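Local coordinates for ornithine carbamoyltransferase, anabolic (Campylobacter jejuni subsp. jejuni, PDB 3TPF), which transfers the carbamoyl group of carbamoyl phosphate to L-ornithine, giving L-citrulline and phosphate on the pathway to arginine, at residues K3-T7 against L105-A109; K31-K37 against I58-K64; F171-M177 against A200-Y206. All coordinates share one frame; numbering follows the deposited sequence.

Contact 1 (K3-T7 against L105-A109); sequences KHFLT and LLEFA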
loop_
_atom_site.group_PDB
_atom_site.type_symbol
_atom_site.label_atom_id
_atom_site.label_comp_id
_atom_site.label_asym_id
_atom_site.label_seq_id
_atom_site.Cartn_x
_atom_site.Cartn_y
_atom_site.Cartn_z
ATOM N N LYS B 3 14.484 23.686 -6.310
ATOM C CA LYS B 3 14.335 23.026 -7.579
ATOM C C LYS B 3 13.508 21.698 -7.473
ATOM O O LYS B 3 13.752 20.870 -6.618
ATOM C CB LYS B 3 15.707 22.840 -8.225
ATOM C CG LYS B 3 16.252 24.170 -8.791
ATOM C CD LYS B 3 16.241 24.295 -10.332
ATOM C CE LYS B 3 17.636 24.236 -10.956
ATOM N NZ LYS B 3 17.605 23.686 -12.342
ATOM N N HIS B 4 12.513 21.596 -8.346
ATOM C CA HIS B 4 11.835 20.377 -8.707
ATOM C C HIS B 4 12.512 19.623 -9.879
ATOM O O HIS B 4 13.359 20.146 -10.578
ATOM C CB HIS B 4 10.434 20.725 -9.146
ATOM C CG HIS B 4 9.700 21.539 -8.154
ATOM N ND1 HIS B 4 9.177 20.988 -7.022
ATOM C CD2 HIS B 4 9.399 22.857 -8.098
ATOM C CE1 HIS B 4 8.601 21.932 -6.293
ATOM N NE2 HIS B 4 8.684 23.068 -6.942
ATOM N N PHE B 5 12.065 18.409 -10.141
ATOM C CA PHE B 5 12.578 17.615 -11.262
ATOM C C PHE B 5 11.370 17.189 -12.177
ATOM O O PHE B 5 10.867 16.115 -12.122
ATOM C CB PHE B 5 13.361 16.418 -10.734
ATOM C CG PHE B 5 14.073 15.682 -11.815
ATOM C CD1 PHE B 5 15.362 16.058 -12.225
ATOM C CD2 PHE B 5 13.465 14.679 -12.476
ATOM C CE1 PHE B 5 16.011 15.438 -13.276
ATOM C CE2 PHE B 5 14.081 14.058 -13.539
ATOM C CZ PHE B 5 15.352 14.453 -13.970
ATOM N N LEU B 6 10.870 18.084 -12.952
ATOM C CA LEU B 6 9.687 17.840 -13.795
ATOM C C LEU B 6 10.045 17.507 -15.214
ATOM O O LEU B 6 9.245 16.965 -15.944
ATOM C CB LEU B 6 8.803 19.104 -13.820
ATOM C CG LEU B 6 8.412 19.637 -12.404
ATOM C CD1 LEU B 6 7.432 20.786 -12.435
ATOM C CD2 LEU B 6 7.823 18.537 -11.556
ATOM N N THR B 7 11.197 17.979 -15.649
ATOM C CA THR B 7 11.738 17.702 -16.977
ATOM C C THR B 7 13.242 17.964 -17.039
ATOM O O THR B 7 13.751 18.878 -16.405
ATOM C CB THR B 7 11.087 18.570 -18.075
ATOM O OG1 THR B 7 11.809 18.374 -19.303
ATOM C CG2 THR B 7 11.122 20.020 -17.684
ATOM N N LEU B 105 1.307 18.464 -12.471
ATOM C CA LEU B 105 2.572 18.505 -11.784
ATOM C C LEU B 105 2.927 19.940 -11.488
ATOM O O LEU B 105 3.471 20.253 -10.433
ATOM C CB LEU B 105 3.688 17.918 -12.669
ATOM C CG LEU B 105 3.848 16.399 -12.636
ATOM C CD1 LEU B 105 4.717 15.868 -13.743
ATOM C CD2 LEU B 105 4.419 16.121 -11.277
ATOM N N LEU B 106 2.723 20.798 -12.471
ATOM C CA LEU B 106 3.220 22.173 -12.363
ATOM C C LEU B 106 2.462 22.854 -11.230
ATOM O O LEU B 106 3.014 23.494 -10.342
ATOM C CB LEU B 106 3.053 22.922 -13.690
ATOM C CG LEU B 106 4.034 22.592 -14.834
ATOM C CD1 LEU B 106 3.514 23.244 -16.097
ATOM C CD2 LEU B 106 5.471 23.096 -14.663
ATOM N N GLU B 107 1.152 22.666 -11.253
ATOM C CA GLU B 107 0.253 23.269 -10.260
ATOM C C GLU B 107 0.602 22.784 -8.842
ATOM O O GLU B 107 0.592 23.550 -7.901
ATOM C CB GLU B 107 -1.208 22.923 -10.581
ATOM C CG GLU B 107 -2.213 23.327 -9.509
ATOM C CD GLU B 107 -2.532 24.835 -9.438
ATOM O OE1 GLU B 107 -1.970 25.664 -10.230
ATOM O OE2 GLU B 107 -3.374 25.182 -8.567
ATOM N N PHE B 108 0.888 21.507 -8.708
ATOM C CA PHE B 108 1.314 20.963 -7.413
ATOM C C PHE B 108 2.647 21.567 -6.960
ATOM O O PHE B 108 2.779 21.974 -5.825
ATOM C CB PHE B 108 1.454 19.452 -7.510
ATOM C CG PHE B 108 1.506 18.759 -6.189
ATOM C CD1 PHE B 108 2.691 18.779 -5.423
ATOM C CD2 PHE B 108 0.421 18.020 -5.740
ATOM C CE1 PHE B 108 2.755 18.102 -4.235
ATOM C CE2 PHE B 108 0.502 17.314 -4.572
ATOM C CZ PHE B 108 1.676 17.350 -3.817
ATOM N N ALA B 109 3.633 21.592 -7.860
ATOM C CA ALA B 109 5.023 22.093 -7.553
ATOM C C ALA B 109 4.936 23.514 -7.084
ATOM O O ALA B 109 5.637 23.956 -6.172
ATOM C CB ALA B 109 5.919 22.018 -8.766
#
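His4 and Leu6 share one first torsion, chi1 -53° and -54°: each CG stands beside its own backbone N and anti to the carbonyl carbon, which sends the His4 ring over Ala109 and the Leu6 branches to Leu105, Leu106 and Ala109. The contact lays the irregular N-terminal segment 3-7 against helix 102-111 of the alpha/beta carbamoyl phosphate-binding domain. Phe5 ties the segment to strand 116-118, an outermost strand of this chain's parallel sheet, through backbone bonds with Val116 and Asn118.

The His4 imidazole lies face-on over the Ala109 methyl. Ala109 CB is 3.5 Å from the centroid of the His4 ring and only 11° off the ring normal, a clean CH-pi contact over the middle of the face. Outside the contact, ND1 of His4 accepts a hydrogen bond from the backbone N of Val116, which limits how the ring can turn.

Leu6 divides its work between its two branches. Leu6 CD1 meets Leu106 CD2 at 3.8 Å; the CB of Leu106 heads away from the segment, and it is the CD2 branch that makes the touch. The same Leu6 CD1 brushes Ala109 CB at 4.2 Å. Leu6 and Leu105, running past each other in opposite senses, meet through Leu6 CD2 and Leu105 CD2, 4.2 Å apart.

Contact 2 (K31-K37 against I58-K64); sequences KKLLQDK and ITELGGK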
loop_
_atom_site.group_PDB
_atom_site.type_symbol
_atom_site.label_atom_id
_atom_site.label_comp_id
_atom_site.label_asym_id
_atom_site.label_seq_id
_atom_site.Cartn_x
_atom_site.Cartn_y
_atom_site.Cartn_z
ATOM N N LYS B 31 24.905 3.442 -0.257
ATOM C CA LYS B 31 25.022 4.237 0.937
ATOM C C LYS B 31 23.640 4.756 1.320
ATOM O O LYS B 31 22.805 5.038 0.466
ATOM C CB LYS B 31 25.991 5.422 0.718
ATOM C CG LYS B 31 27.488 5.081 0.714
ATOM C CD LYS B 31 28.414 6.250 0.267
ATOM C CE LYS B 31 29.119 7.092 1.375
ATOM N NZ LYS B 31 29.309 8.584 1.116
ATOM N N LYS B 32 23.412 4.881 2.624
ATOM C CA LYS B 32 22.124 5.367 3.168
ATOM C C LYS B 32 22.148 6.866 3.422
ATOM O O LYS B 32 22.286 7.349 4.530
ATOM C CB LYS B 32 21.771 4.600 4.438
ATOM C CG LYS B 32 21.443 3.120 4.225
ATOM C CD LYS B 32 20.872 2.447 5.484
ATOM C CE LYS B 32 20.298 1.040 5.185
ATOM N NZ LYS B 32 20.304 0.028 6.279
ATOM N N LEU B 33 22.074 7.589 2.323
ATOM C CA LEU B 33 22.272 9.030 2.318
ATOM C C LEU B 33 21.076 9.884 2.713
ATOM O O LEU B 33 21.195 11.066 2.921
ATOM C CB LEU B 33 22.719 9.459 0.917
ATOM C CG LEU B 33 23.975 8.875 0.267
ATOM C CD1 LEU B 33 23.905 9.381 -1.203
ATOM C CD2 LEU B 33 25.285 9.246 1.041
ATOM N N LEU B 34 19.916 9.273 2.757
ATOM C CA LEU B 34 18.711 9.944 3.138
ATOM C C LEU B 34 18.055 9.245 4.327
ATOM O O LEU B 34 16.884 9.057 4.389
ATOM C CB LEU B 34 17.785 9.966 1.966
ATOM C CG LEU B 34 18.311 10.669 0.748
ATOM C CD1 LEU B 34 17.200 10.725 -0.336
ATOM C CD2 LEU B 34 18.816 12.044 1.158
ATOM N N GLN B 35 18.810 8.967 5.352
ATOM C CA GLN B 35 18.186 8.404 6.562
ATOM C C GLN B 35 16.921 9.164 7.035
ATOM O O GLN B 35 16.867 10.374 7.072
ATOM C CB GLN B 35 19.190 8.209 7.663
ATOM C CG GLN B 35 19.928 6.896 7.480
ATOM C CD GLN B 35 21.156 6.806 8.419
ATOM O OE1 GLN B 35 21.074 7.175 9.607
ATOM N NE2 GLN B 35 22.303 6.342 7.872
ATOM N N ASP B 36 15.904 8.407 7.340
ATOM C CA ASP B 36 14.613 8.925 7.805
ATOM C C ASP B 36 13.837 9.852 6.839
ATOM O O ASP B 36 12.798 10.344 7.235
ATOM C CB ASP B 36 14.750 9.626 9.119
ATOM C CG ASP B 36 15.255 8.684 10.221
ATOM O OD1 ASP B 36 15.057 7.427 10.068
ATOM O OD2 ASP B 36 15.857 9.208 11.235
ATOM N N LYS B 37 14.277 10.042 5.613
ATOM C CA LYS B 37 13.603 10.912 4.771
ATOM C C LYS B 37 12.371 10.254 4.108
ATOM O O LYS B 37 12.305 9.064 3.969
ATOM C CB LYS B 37 14.529 11.381 3.681
ATOM C CG LYS B 37 15.703 12.198 4.178
ATOM C CD LYS B 37 15.408 13.691 4.274
ATOM C CE LYS B 37 16.484 14.333 5.155
ATOM N NZ LYS B 37 17.096 15.578 4.622
ATOM N N ILE B 58 14.229 5.191 -2.309
ATOM C CA ILE B 58 14.251 5.862 -1.020
ATOM C C ILE B 58 14.554 4.871 0.130
ATOM O O ILE B 58 15.247 5.236 1.096
ATOM C CB ILE B 58 12.960 6.509 -0.681
ATOM C CG1 ILE B 58 13.079 7.446 0.521
ATOM C CG2 ILE B 58 11.921 5.358 -0.496
ATOM C CD1 ILE B 58 13.635 8.752 0.145
ATOM N N THR B 59 14.057 3.628 0.005
ATOM C CA THR B 59 14.175 2.670 1.085
ATOM C C THR B 59 15.652 2.382 1.322
ATOM O O THR B 59 16.127 2.507 2.414
ATOM C CB THR B 59 13.424 1.409 0.805
ATOM O OG1 THR B 59 12.039 1.713 0.864
ATOM C CG2 THR B 59 13.625 0.384 1.864
ATOM N N GLU B 60 16.348 2.059 0.246
ATOM C CA GLU B 60 17.736 1.709 0.292
ATOM C C GLU B 60 18.569 2.861 0.733
ATOM O O GLU B 60 19.659 2.691 1.288
ATOM C CB GLU B 60 18.207 1.271 -1.073
ATOM C CG GLU B 60 17.667 -0.077 -1.500
ATOM C CD GLU B 60 18.235 -0.568 -2.836
ATOM O OE1 GLU B 60 19.247 0.057 -3.318
ATOM O OE2 GLU B 60 17.649 -1.557 -3.403
ATOM N N LEU B 61 18.073 4.050 0.449
ATOM C CA LEU B 61 18.763 5.291 0.855
ATOM C C LEU B 61 18.528 5.630 2.356
ATOM O O LEU B 61 18.983 6.653 2.825
ATOM C CB LEU B 61 18.340 6.476 -0.089
ATOM C CG LEU B 61 19.006 6.637 -1.504
ATOM C CD1 LEU B 61 18.343 7.588 -2.508
ATOM C CD2 LEU B 61 20.470 6.993 -1.273
ATOM N N GLY B 62 17.795 4.786 3.067
ATOM C CA GLY B 62 17.509 4.972 4.489
ATOM C C GLY B 62 16.162 5.616 4.851
ATOM O O GLY B 62 15.864 5.831 6.012
ATOM N N GLY B 63 15.308 5.863 3.854
ATOM C CA GLY B 63 14.053 6.558 4.061
ATOM C C GLY B 63 12.861 5.653 3.974
ATOM O O GLY B 63 13.001 4.465 4.156
ATOM N N LYS B 64 11.675 6.229 3.788
ATOM C CA LYS B 64 10.391 5.503 3.809
ATOM C C LYS B 64 9.510 6.027 2.649
ATOM O O LYS B 64 9.588 7.189 2.263
ATOM C CB LYS B 64 9.689 5.666 5.154
ATOM C CG LYS B 64 8.134 5.339 5.189
ATOM C CD LYS B 64 7.668 3.847 5.451
ATOM C CE LYS B 64 6.258 3.662 6.139
ATOM N NZ LYS B 64 6.027 2.438 7.065
HETATM O O HOH W 1 21.950 2.795 -1.282
#
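This is a backbone-to-backbone contact at the end of a helix: residues 31-37, the link from helix 13-28 to strand 38-43, fold over the C-terminal end of helix 48-60 and the glycine turn that leads to strand 64-68. Helix 48-60 finishes in a Schellman motif at Gly62, whose phi of +97° suits glycine, while Leu34 to Lys37 form a type II beta turn.

Three main-chain bonds join the two turns. Leu34 N reaches Leu61 O at 2.8 Å, lying in the carbonyl plane. Asp36 N binds Gly62 O at 2.9 Å but sits above that carbonyl's plane, 52° out of it. A CB on Gly62 would run into Gln35 CG, and one on Gly63 into Lys37 O.

Beside these bonds, Leu34 and Leu61 lie side by side, pointing the same way, their CD1 atoms 4.0 Å apart. Ile58, its CG1 anti to the backbone N (chi1 -168°), crosses Leu34 at about a right angle, CD1 against CD1. Leu61 CD2 packs against Lys31 O, and water 1 donates to Lys31 O and weakly to Glu60 O.

Asp36 pairs with Lys32 of the second subunit and Lys32 with Asp36 of the third, at the trimer interface; Lys37 and Glu60 bridge to Asp301 and Lys294 of helix 279-302. Where the neighbouring parallel strands begin, Lys64 N meets Lys37 O at 2.9 Å, almost in line with the C=O.

Contact 3 (F171-M177 against A200-Y206); sequences FEISIAM and AKISLGY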
loop_
_atom_site.group_PDB
_atom_site.type_symbol
_atom_site.label_atom_id
_atom_site.label_comp_id
_atom_site.label_asym_id
_atom_site.label_seq_id
_atom_site.Cartn_x
_atom_site.Cartn_y
_atom_site.Cartn_z
ATOM N N PHE B 171 24.382 14.991 -28.073
ATOM C CA PHE B 171 24.327 13.714 -28.747
ATOM C C PHE B 171 23.931 13.906 -30.176
ATOM O O PHE B 171 23.462 14.966 -30.590
ATOM C CB PHE B 171 23.258 12.793 -28.120
ATOM C CG PHE B 171 23.670 12.128 -26.845
ATOM C CD1 PHE B 171 24.815 12.515 -26.162
ATOM C CD2 PHE B 171 22.874 11.124 -26.310
ATOM C CE1 PHE B 171 25.149 11.907 -24.967
ATOM C CE2 PHE B 171 23.232 10.497 -25.145
ATOM C CZ PHE B 171 24.374 10.884 -24.472
ATOM N N GLU B 172 24.153 12.843 -30.933
ATOM C CA GLU B 172 23.747 12.825 -32.336
ATOM C C GLU B 172 22.549 11.969 -32.343
ATOM O O GLU B 172 22.640 10.803 -32.007
ATOM C CB GLU B 172 24.826 12.231 -33.208
ATOM C CG GLU B 172 24.423 12.069 -34.657
ATOM C CD GLU B 172 25.576 11.602 -35.557
ATOM O OE1 GLU B 172 26.772 11.706 -35.153
ATOM O OE2 GLU B 172 25.251 11.158 -36.675
ATOM N N ILE B 173 21.403 12.555 -32.637
ATOM C CA ILE B 173 20.165 11.793 -32.586
ATOM C C ILE B 173 19.330 11.900 -33.844
ATOM O O ILE B 173 19.088 12.991 -34.362
ATOM C CB ILE B 173 19.311 12.185 -31.382
ATOM C CG1 ILE B 173 18.096 11.255 -31.286
ATOM C CG2 ILE B 173 18.891 13.625 -31.478
ATOM C CD1 ILE B 173 17.275 11.425 -30.031
ATOM N N SER B 174 18.898 10.739 -34.324
ATOM C CA SER B 174 17.917 10.648 -35.437
ATOM C C SER B 174 16.583 10.090 -34.972
ATOM O O SER B 174 16.528 9.028 -34.377
ATOM C CB SER B 174 18.419 9.764 -36.545
ATOM O OG SER B 174 19.392 10.474 -37.275
ATOM N N ILE B 175 15.525 10.847 -35.227
ATOM C CA ILE B 175 14.186 10.446 -34.851
ATOM C C ILE B 175 13.411 10.057 -36.068
ATOM O O ILE B 175 13.414 10.775 -37.074
ATOM C CB ILE B 175 13.412 11.559 -34.133
ATOM C CG1 ILE B 175 14.105 11.892 -32.816
ATOM C CG2 ILE B 175 11.962 11.143 -33.894
ATOM C CD1 ILE B 175 13.436 13.013 -32.069
ATOM N N ALA B 176 12.714 8.935 -35.949
ATOM C CA ALA B 176 11.859 8.440 -37.036
ATOM C C ALA B 176 10.453 8.109 -36.540
ATOM O O ALA B 176 10.282 7.410 -35.569
ATOM C CB ALA B 176 12.494 7.255 -37.760
HETATM N N MSE B 177 9.470 8.722 -37.177
HETATM C CA MSE B 177 8.052 8.524 -36.893
HETATM C C MSE B 177 7.285 8.662 -38.192
HETATM O O MSE B 177 7.820 9.173 -39.149
HETATM C CB MSE B 177 7.597 9.587 -35.922
HETATM C CG MSE B 177 7.881 11.018 -36.407
HETATM SE SE MSE B 177 7.380 12.400 -35.053
HETATM C CE MSE B 177 8.019 11.741 -33.273
ATOM N N ALA B 200 24.719 19.413 -30.705
ATOM C CA ALA B 200 23.854 18.275 -31.058
ATOM C C ALA B 200 23.578 18.202 -32.559
ATOM O O ALA B 200 23.262 19.208 -33.241
ATOM C CB ALA B 200 22.552 18.330 -30.325
ATOM N N LYS B 201 23.718 16.989 -33.067
ATOM C CA LYS B 201 23.320 16.684 -34.445
ATOM C C LYS B 201 21.946 15.975 -34.384
ATOM O O LYS B 201 21.857 14.742 -34.306
ATOM C CB LYS B 201 24.396 15.851 -35.152
ATOM C CG LYS B 201 25.741 16.586 -35.325
ATOM C CD LYS B 201 26.940 15.652 -35.637
ATOM C CE LYS B 201 28.276 16.415 -35.472
ATOM N NZ LYS B 201 29.332 16.205 -36.540
ATOM N N ILE B 202 20.896 16.789 -34.437
ATOM C CA ILE B 202 19.505 16.336 -34.401
ATOM C C ILE B 202 18.878 16.317 -35.775
ATOM O O ILE B 202 19.001 17.248 -36.519
ATOM C CB ILE B 202 18.642 17.299 -33.574
ATOM C CG1 ILE B 202 19.225 17.427 -32.172
ATOM C CG2 ILE B 202 17.184 16.863 -33.544
ATOM C CD1 ILE B 202 18.498 18.372 -31.284
ATOM N N SER B 203 18.203 15.227 -36.099
ATOM C CA SER B 203 17.497 15.066 -37.396
ATOM C C SER B 203 16.171 14.328 -37.189
ATOM O O SER B 203 16.123 13.370 -36.435
ATOM C CB SER B 203 18.369 14.305 -38.396
ATOM O OG SER B 203 18.995 13.191 -37.776
ATOM N N LEU B 204 15.114 14.795 -37.831
ATOM C CA LEU B 204 13.783 14.165 -37.732
ATOM C C LEU B 204 13.279 13.784 -39.108
ATOM O O LEU B 204 13.353 14.567 -40.048
ATOM C CB LEU B 204 12.759 15.086 -37.053
ATOM C CG LEU B 204 11.260 14.920 -37.405
ATOM C CD1 LEU B 204 10.718 13.691 -36.699
ATOM C CD2 LEU B 204 10.400 16.154 -37.125
ATOM N N GLY B 205 12.774 12.565 -39.217
ATOM C CA GLY B 205 12.345 12.016 -40.507
ATOM C C GLY B 205 11.210 11.032 -40.347
ATOM O O GLY B 205 10.662 10.880 -39.273
ATOM N N TYR B 206 10.839 10.406 -41.459
ATOM C CA TYR B 206 9.821 9.344 -41.463
ATOM C C TYR B 206 10.323 8.046 -42.111
ATOM O O TYR B 206 9.551 7.258 -42.664
ATOM C CB TYR B 206 8.523 9.814 -42.105
ATOM C CG TYR B 206 8.642 10.268 -43.519
ATOM C CD1 TYR B 206 8.606 11.631 -43.824
ATOM C CD2 TYR B 206 8.755 9.351 -44.588
ATOM C CE1 TYR B 206 8.699 12.071 -45.150
ATOM C CE2 TYR B 206 8.851 9.786 -45.910
ATOM C CZ TYR B 206 8.817 11.147 -46.187
ATOM O OH TYR B 206 8.905 11.618 -47.486
#
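Glu172 slants across Lys201 of the next strand, CG anti to the backbone N (chi1 175°) and the chain extended beyond. Its CB rests near the Lys201 carbonyl, with Glu172 CB to Lys201 O at 4.0 Å. One bond further, Glu172 CG lies 3.7 Å from Lys201 O and 3.8 Å from Lys201 CB, the latter the closest touch between the two side chains. At the tip, Glu172 OE1 comes to 4.0 Å from Lys201 CD, a methylene and not the ammonium. Lys201 NZ stays 5.4 Å from Glu172 OE1, so the opposite charges lie near each other without forming a bridge, though they may still attract.

Further along the same face, Ser174 OG donates to Ser203 OG at 2.8 Å, and Ser203 OG in turn makes a weak bond to Ile173 O. Ser174 OG also has a weak bond with Lys215, and Ala211 of helix 208-212 packs on this side.

The strands, 172-176 and 201-205, are parallel and joined through helix 185-198: a beta-alpha-beta crossover of the Rossmann-like ornithine-binding domain, with 201-205 outermost in the chain's sheet. At its middle their ladder alternates, Ile173 N to Lys201 O, Ser203 N to Ile173 O, Ile175 N to Ser203 O, Gly205 N to Ile175 O. The Ile175 N bond is nearly straight at 172°.

On the reverse face Ile173 and Ile202 lie side by side and point the same way, with Leu163 and Trp188 of the flanking helices packing on Ile202. Just past the strand end, selenomethionine Met177 crosses Leu204 obliquely, its CG and SE each 3.9 Å from Leu204 CD1.

Overall arrangement
Contacts 1 and 2 both belong to the carbamoyl phosphate-binding domain, with contact 2 nested along the chain inside the loop that contact 1 closes; their centres are about 22 Å apart and they do not touch. Contact 3 follows later in the sequence, in the ornithine-binding domain, about 28 Å from contact 1 and about 39 Å from contact 2 between centres, on the opposite side of the chain's centre from contact 2. None of the three contains a predicted substrate-binding residue. The Leu6 side chain of contact 1 is about 7 Å from that of Pro126, predicted to bind carbamoyl phosphate, and the Met177 side chain of contact 3 is about 10 Å from those of Asp221 and Ser225, predicted to bind ornithine.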